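Local coordinates for protein macrophomate synthase intermolecular Diels-Alderase (Macrophoma commelinae, PDB 1IZC) that belongs to the HpcH/HpaI aldolase/citrate lyase family of TIM-barrel enzymes and binds a magnesium ion together with pyruvic acid, at residues A118-E127 with V178-G189. The protein carries 1 engineered substitution. Sequence-based numbering, arbitrary orientation.
Sequences AAGIVIPHVE and VCIIPQIESVKG. With MG (magnesium ion), chain B; PYR (pyruvic acid), chain C.
Strands 120-123 and 179-184 run side by side as parallel neighbours in the eight-stranded TIM barrel, their axes 22° apart, with I121 and I123 each bonded through N and O to the second strand. C179 N starts the series on A119 O, and Q183 N continues it on I123 O at 2.8 Å. On the face carrying V122 and I181, V122 CG2 lies across I181 CB, and M206 of the next strand touches both residues. On the other face I123 reaches I180: CG1 stands anti to the carbonyl carbon (chi1 -55°) and the extended chain brings CD1 to 3.5 Å from I180 CG2, a tight carbon contact, with helix 129-139 packed outside through V136, F135 and M139.

Toward the C-terminal ends of the strands the two segments line the pocket that holds magnesium and pyruvic acid. E185 divides its carboxylate: OE1 binds the magnesium ion at 2.1 Å, alongside D211 and both chelating oxygens of pyruvic acid, while OE2 takes H125 N at 2.8 Å on its anti lone pair. The same OE2 lies over one face of the H125 ring, 3.1 Å above it and offset toward the rim, carboxylate and imidazole stacked with planes 11° apart. H125 NE2 is hydrogen-bonded to E72. Q183, its chain extended, puts NE2 3.0 Å from pyruvic acid O3, and its OE1 is held by R101.

V126 turns back onto strand 179-184: its N donates to Q183 O, and its CG2 packs on P182 CB. Water 2 joins V126 O, E185 N and S186 OG. The hydroxyl of S186 caps the following helix by accepting from G189 N and gives its own proton to the anti lone pair of E127 OE2, 2.6 Å from S186 OG.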
loop_
_atom_site.group_PDB
_atom_site.type_symbol
_atom_site.label_atom_id
_atom_site.label_comp_id
_atom_site.label_asym_id
_atom_site.label_seq_id
_atom_site.Cartn_x
_atom_site.Cartn_y
_atom_site.Cartn_z
ATOM N N ALA A 118 0.686 20.496 -8.875
ATOM C CA ALA A 118 -0.388 20.690 -9.852
ATOM C C ALA A 118 -0.376 22.137 -10.328
ATOM O O ALA A 118 -0.249 23.053 -9.514
ATOM C CB ALA A 118 -1.746 20.357 -9.229
ATOM N N ALA A 119 -0.527 22.340 -11.635
ATOM C CA ALA A 119 -0.522 23.696 -12.206
ATOM C C ALA A 119 -1.924 24.257 -12.410
ATOM O O ALA A 119 -2.091 25.449 -12.647
ATOM C CB ALA A 119 0.235 23.693 -13.541
ATOM N N GLY A 120 -2.927 23.398 -12.321
ATOM C CA GLY A 120 -4.302 23.836 -12.498
ATOM C C GLY A 120 -5.245 23.085 -11.573
ATOM O O GLY A 120 -5.078 21.886 -11.319
ATOM N N ILE A 121 -6.237 23.797 -11.054
ATOM C CA ILE A 121 -7.231 23.202 -10.178
ATOM C C ILE A 121 -8.607 23.468 -10.786
ATOM O O ILE A 121 -8.951 24.614 -11.084
ATOM C CB ILE A 121 -7.185 23.828 -8.762
ATOM C CG1 ILE A 121 -5.820 23.580 -8.109
ATOM C CG2 ILE A 121 -8.313 23.284 -7.905
ATOM C CD1 ILE A 121 -5.512 22.106 -7.762
ATOM N N VAL A 122 -9.376 22.402 -10.986
ATOM C CA VAL A 122 -10.733 22.521 -11.505
ATOM C C VAL A 122 -11.669 22.353 -10.308
ATOM O O VAL A 122 -11.567 21.385 -9.543
ATOM C CB VAL A 122 -11.037 21.442 -12.575
ATOM C CG1 VAL A 122 -12.531 21.488 -12.947
ATOM C CG2 VAL A 122 -10.161 21.678 -13.809
ATOM N N ILE A 123 -12.574 23.312 -10.141
ATOM C CA ILE A 123 -13.507 23.317 -9.016
ATOM C C ILE A 123 -14.872 22.854 -9.494
ATOM O O ILE A 123 -15.502 23.514 -10.322
ATOM C CB ILE A 123 -13.668 24.747 -8.454
ATOM C CG1 ILE A 123 -12.299 25.317 -8.079
ATOM C CG2 ILE A 123 -14.610 24.722 -7.235
ATOM C CD1 ILE A 123 -12.316 26.837 -7.945
ATOM N N PRO A 124 -15.349 21.708 -8.988
ATOM C CA PRO A 124 -16.660 21.265 -9.456
ATOM C C PRO A 124 -17.859 21.992 -8.849
ATOM O O PRO A 124 -17.768 22.617 -7.790
ATOM C CB PRO A 124 -16.662 19.771 -9.126
ATOM C CG PRO A 124 -15.827 19.682 -7.881
ATOM C CD PRO A 124 -14.723 20.730 -8.077
ATOM N N HIS A 125 -18.971 21.924 -9.576
ATOM C CA HIS A 125 -20.248 22.474 -9.143
ATOM C C HIS A 125 -20.212 23.928 -8.698
ATOM O O HIS A 125 -20.838 24.278 -7.707
ATOM C CB HIS A 125 -20.792 21.612 -7.999
ATOM C CG HIS A 125 -20.582 20.144 -8.210
ATOM N ND1 HIS A 125 -21.282 19.421 -9.154
ATOM C CD2 HIS A 125 -19.680 19.287 -7.672
ATOM C CE1 HIS A 125 -20.813 18.184 -9.193
ATOM N NE2 HIS A 125 -19.840 18.077 -8.304
ATOM N N VAL A 126 -19.499 24.774 -9.430
ATOM C CA VAL A 126 -19.427 26.185 -9.047
ATOM C C VAL A 126 -20.732 26.894 -9.382
ATOM O O VAL A 126 -21.247 26.766 -10.492
ATOM C CB VAL A 126 -18.258 26.891 -9.765
ATOM C CG1 VAL A 126 -18.327 28.405 -9.527
ATOM C CG2 VAL A 126 -16.944 26.377 -9.213
ATOM N N GLU A 127 -21.263 27.639 -8.416
ATOM C CA GLU A 127 -22.512 28.371 -8.634
ATOM C C GLU A 127 -22.425 29.841 -8.227
ATOM O O GLU A 127 -23.280 30.645 -8.621
ATOM C CB GLU A 127 -23.660 27.689 -7.877
ATOM C CG GLU A 127 -23.879 26.244 -8.305
ATOM C CD GLU A 127 -25.078 25.595 -7.651
ATOM O OE1 GLU A 127 -25.409 25.961 -6.505
ATOM O OE2 GLU A 127 -25.677 24.707 -8.284
ATOM N N VAL A 178 0.187 28.768 -11.304
ATOM C CA VAL A 178 -1.052 28.063 -10.971
ATOM C C VAL A 178 -2.345 28.714 -11.445
ATOM O O VAL A 178 -2.535 29.925 -11.292
ATOM C CB VAL A 178 -1.117 27.816 -9.447
ATOM C CG1 VAL A 178 -2.430 27.125 -9.077
ATOM C CG2 VAL A 178 0.078 26.949 -9.015
ATOM N N CYS A 179 -3.234 27.885 -11.989
ATOM C CA CYS A 179 -4.516 28.337 -12.541
ATOM C C CYS A 179 -5.751 27.781 -11.841
ATOM O O CYS A 179 -5.730 26.661 -11.306
ATOM C CB CYS A 179 -4.603 27.956 -14.019
ATOM S SG CYS A 179 -3.265 28.605 -15.047
ATOM N N ILE A 180 -6.826 28.573 -11.865
ATOM C CA ILE A 180 -8.109 28.194 -11.280
ATOM C C ILE A 180 -9.132 28.092 -12.412
ATOM O O ILE A 180 -9.286 29.018 -13.223
ATOM C CB ILE A 180 -8.626 29.227 -10.242
ATOM C CG1 ILE A 180 -7.648 29.373 -9.094
ATOM C CG2 ILE A 180 -9.949 28.753 -9.664
ATOM C CD1 ILE A 180 -8.196 30.224 -7.941
ATOM N N ILE A 181 -9.822 26.954 -12.462
ATOM C CA ILE A 181 -10.817 26.672 -13.482
ATOM C C ILE A 181 -12.153 26.230 -12.873
ATOM O O ILE A 181 -12.301 25.081 -12.442
ATOM C CB ILE A 181 -10.326 25.544 -14.433
ATOM C CG1 ILE A 181 -9.016 25.960 -15.106
ATOM C CG2 ILE A 181 -11.369 25.249 -15.523
ATOM C CD1 ILE A 181 -7.776 25.416 -14.407
ATOM N N PRO A 182 -13.136 27.139 -12.820
ATOM C CA PRO A 182 -14.438 26.760 -12.257
ATOM C C PRO A 182 -15.137 25.826 -13.231
ATOM O O PRO A 182 -15.001 25.989 -14.442
ATOM C CB PRO A 182 -15.192 28.087 -12.183
ATOM C CG PRO A 182 -14.098 29.117 -12.068
ATOM C CD PRO A 182 -13.060 28.594 -13.044
ATOM N N GLN A 183 -15.881 24.857 -12.709
ATOM C CA GLN A 183 -16.637 23.963 -13.567
ATOM C C GLN A 183 -18.117 24.270 -13.335
ATOM O O GLN A 183 -18.596 24.276 -12.196
ATOM C CB GLN A 183 -16.314 22.502 -13.248
ATOM C CG GLN A 183 -17.150 21.537 -14.036
ATOM C CD GLN A 183 -16.638 20.120 -13.943
ATOM O OE1 GLN A 183 -15.999 19.737 -12.959
ATOM N NE2 GLN A 183 -16.929 19.328 -14.963
ATOM N N ILE A 184 -18.820 24.559 -14.425
ATOM C CA ILE A 184 -20.245 24.899 -14.410
ATOM C C ILE A 184 -21.017 23.642 -14.787
ATOM O O ILE A 184 -20.887 23.132 -15.904
ATOM C CB ILE A 184 -20.537 26.012 -15.447
ATOM C CG1 ILE A 184 -19.692 27.247 -15.135
ATOM C CG2 ILE A 184 -22.021 26.379 -15.435
ATOM C CD1 ILE A 184 -20.045 27.925 -13.824
ATOM N N GLU A 185 -21.838 23.146 -13.872
ATOM C CA GLU A 185 -22.545 21.904 -14.152
ATOM C C GLU A 185 -23.875 21.763 -13.440
ATOM O O GLU A 185 -24.271 20.668 -13.029
ATOM C CB GLU A 185 -21.637 20.730 -13.816
ATOM C CG GLU A 185 -21.022 20.782 -12.440
ATOM C CD GLU A 185 -19.995 19.685 -12.260
ATOM O OE1 GLU A 185 -20.101 18.701 -13.005
ATOM O OE2 GLU A 185 -19.101 19.793 -11.397
ATOM N N SER A 186 -24.568 22.880 -13.296
ATOM C CA SER A 186 -25.877 22.864 -12.664
ATOM C C SER A 186 -26.700 23.996 -13.252
ATOM O O SER A 186 -26.155 24.920 -13.856
ATOM C CB SER A 186 -25.765 23.048 -11.152
ATOM O OG SER A 186 -25.252 24.325 -10.819
ATOM N N VAL A 187 -28.013 23.918 -13.069
ATOM C CA VAL A 187 -28.900 24.962 -13.574
ATOM C C VAL A 187 -28.543 26.304 -12.942
ATOM O O VAL A 187 -28.470 27.326 -13.633
ATOM C CB VAL A 187 -30.379 24.616 -13.281
ATOM C CG1 VAL A 187 -31.275 25.810 -13.597
ATOM C CG2 VAL A 187 -30.794 23.416 -14.117
ATOM N N LYS A 188 -28.317 26.317 -11.634
ATOM C CA LYS A 188 -27.961 27.565 -10.962
ATOM C C LYS A 188 -26.606 28.077 -11.447
ATOM O O LYS A 188 -26.382 29.288 -11.520
ATOM C CB LYS A 188 -27.929 27.369 -9.444
ATOM C CG LYS A 188 -29.308 27.235 -8.814
ATOM C CD LYS A 188 -29.220 27.257 -7.291
ATOM C CE LYS A 188 -30.609 27.287 -6.659
ATOM N NZ LYS A 188 -30.553 27.284 -5.167
ATOM N N GLY A 189 -25.698 27.156 -11.771
ATOM C CA GLY A 189 -24.387 27.562 -12.255
ATOM C C GLY A 189 -24.505 28.280 -13.592
ATOM O O GLY A 189 -23.883 29.319 -13.825
HETATM MG MG MG B . -19.633 16.684 -12.770
HETATM C C PYR C . -19.882 16.248 -15.624
HETATM O O PYR C . -20.645 16.246 -14.638
HETATM O OXT PYR C . -20.249 16.058 -16.810
HETATM C CA PYR C . -18.443 16.506 -15.249
HETATM O O3 PYR C . -18.051 16.690 -14.085
HETATM C CB PYR C . -17.517 16.533 -16.394
HETATM O O HOH W 1 -23.647 20.228 -10.227
HETATM O O HOH W 2 -22.352 24.373 -11.349
HETATM O O HOH W 3 -18.418 17.216 -11.026
HETATM O O HOH W 4 -19.195 14.460 -12.654
#